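Local coordinates for protein peptidoglycan-binding domain 1 (Burkholderia, PDB 5NM7) that probably degrades bacterial cell walls as a modular phage endolysin, joining a putative peptidoglycan-binding domain to a large lysozyme-like N-acetylmuramidase domain, at residues Pro113-Tyr117 and Thr176-Gln182. Residues are numbered along the deposited sequence.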
# COMPACT_ATOMS: atom_id res chain seq x y z
N PRO A 113 1.32 -12.33 1.22
CA PRO A 113 1.49 -10.93 0.79
C PRO A 113 1.45 -10.73 -0.73
O PRO A 113 1.86 -11.60 -1.51
CB PRO A 113 2.86 -10.54 1.38
CG PRO A 113 3.47 -11.77 1.92
CD PRO A 113 2.47 -12.88 1.95
N VAL A 114 1.01 -9.55 -1.16
CA VAL A 114 1.06 -9.16 -2.56
C VAL A 114 2.53 -9.00 -2.96
O VAL A 114 3.31 -8.42 -2.20
CB VAL A 114 0.25 -7.87 -2.80
CG1 VAL A 114 0.37 -7.44 -4.24
CG2 VAL A 114 -1.22 -8.11 -2.46
N ILE A 115 2.89 -9.59 -4.09
CA ILE A 115 4.27 -9.59 -4.58
C ILE A 115 4.34 -9.30 -6.04
O ILE A 115 3.37 -9.47 -6.78
CB ILE A 115 5.02 -10.93 -4.30
CG1 ILE A 115 4.26 -12.11 -4.89
CG2 ILE A 115 5.25 -11.12 -2.83
CD1 ILE A 115 5.11 -13.32 -5.08
N LEU A 116 5.52 -8.86 -6.48
CA LEU A 116 5.86 -8.83 -7.88
C LEU A 116 7.31 -9.22 -8.01
O LEU A 116 8.20 -8.61 -7.41
CB LEU A 116 5.64 -7.45 -8.51
CG LEU A 116 5.62 -7.41 -10.04
CD1 LEU A 116 4.36 -8.10 -10.57
CD2 LEU A 116 5.66 -5.98 -10.54
N TYR A 117 7.54 -10.30 -8.75
CA TYR A 117 8.88 -10.81 -8.95
C TYR A 117 9.53 -10.13 -10.17
O TYR A 117 8.87 -9.95 -11.19
CB TYR A 117 8.80 -12.33 -9.12
CG TYR A 117 10.11 -12.93 -9.57
CD1 TYR A 117 10.31 -13.22 -10.90
CD2 TYR A 117 11.14 -13.16 -8.67
CE1 TYR A 117 11.50 -13.73 -11.35
CE2 TYR A 117 12.34 -13.67 -9.11
CZ TYR A 117 12.51 -13.96 -10.45
OH TYR A 117 13.70 -14.46 -10.93
N THR A 176 12.13 -9.65 -5.35
CA THR A 176 10.68 -9.56 -5.31
C THR A 176 10.29 -8.34 -4.48
O THR A 176 10.95 -8.03 -3.50
CB THR A 176 10.11 -10.85 -4.71
OG1 THR A 176 10.50 -11.93 -5.55
CG2 THR A 176 8.58 -10.80 -4.64
N SER A 177 9.22 -7.66 -4.90
CA SER A 177 8.62 -6.60 -4.06
C SER A 177 7.50 -7.10 -3.21
O SER A 177 6.68 -7.91 -3.67
CB SER A 177 8.13 -5.44 -4.94
OG SER A 177 7.31 -5.90 -6.00
N TRP A 178 7.38 -6.59 -1.99
CA TRP A 178 6.50 -7.17 -0.98
C TRP A 178 5.56 -6.20 -0.37
O TRP A 178 5.93 -5.09 -0.01
CB TRP A 178 7.36 -7.72 0.16
CG TRP A 178 8.24 -8.81 -0.33
CD1 TRP A 178 9.47 -8.70 -0.90
CD2 TRP A 178 7.94 -10.19 -0.31
NE1 TRP A 178 9.94 -9.90 -1.27
CE2 TRP A 178 9.01 -10.85 -0.93
CE3 TRP A 178 6.84 -10.93 0.13
CZ2 TRP A 178 9.06 -12.23 -1.08
CZ3 TRP A 178 6.88 -12.29 -0.03
CH2 TRP A 178 7.97 -12.93 -0.64
N GLY A 179 4.31 -6.64 -0.24
CA GLY A 179 3.31 -5.98 0.57
C GLY A 179 2.74 -4.72 -0.07
O GLY A 179 2.92 -4.46 -1.25
N ALA A 180 2.00 -4.00 0.77
CA ALA A 180 1.15 -2.89 0.35
C ALA A 180 1.96 -1.79 -0.32
O ALA A 180 1.46 -1.13 -1.24
CB ALA A 180 0.41 -2.32 1.54
N PHE A 181 3.24 -1.63 0.09
CA PHE A 181 4.13 -0.63 -0.53
C PHE A 181 5.18 -1.18 -1.48
O PHE A 181 6.02 -0.45 -1.97
CB PHE A 181 4.77 0.22 0.58
CG PHE A 181 3.77 1.01 1.31
CD1 PHE A 181 3.36 2.26 0.85
CD2 PHE A 181 3.14 0.50 2.41
CE1 PHE A 181 2.38 2.96 1.50
CE2 PHE A 181 2.18 1.23 3.08
CZ PHE A 181 1.77 2.45 2.60
N GLN A 182 5.11 -2.48 -1.76
CA GLN A 182 5.94 -3.11 -2.77
C GLN A 182 7.43 -2.77 -2.59
O GLN A 182 8.09 -2.27 -3.52
CB GLN A 182 5.39 -2.81 -4.16
CG GLN A 182 4.07 -3.52 -4.41
CD GLN A 182 4.26 -5.02 -4.56
OE1 GLN A 182 4.75 -5.47 -5.59
NE2 GLN A 182 3.94 -5.78 -3.53
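Two backbone hydrogen bonds, S177 N to L116 O (2.9 Å) and L116 N to S177 O (3.2 Å), make L116 and S177 the hydrogen-bonded pair that joins strands 115-117 and 176-178 in the small antiparallel β-sheet of this lysozyme-like domain. Beyond the strand end the ladder gains one more rung, G179 N to V114 O at 2.8 Å. A type I turn from G179 to Q182 then leads into the third strand, 183-184, making 176-178 the central one. The turn's last residue folds its side chain back: Q182 NE2 bonds G179 O (2.8 Å) and, weakly, V114 O (3.0 Å), while Q182 OE1 accepts from S177 OG at 2.6 Å, so one amide ties turn and sheet together. On the face opposite the side chains of L116 and S177, the non-hydrogen-bonded pairs I115-W178 and Y117-T176 turn their side chains into the helical body. Helix 156-167 packs on I115, Y117 and T176, and helix 196-205 covers W178, whose NE1 bonds L173 O. P113 CG meets the indole edge, 3.9 Å from W178 CE3, whereas I115 makes a CH-π contact over its face, with CG2 3.6 Å from the centroid of the six-membered ring of W178.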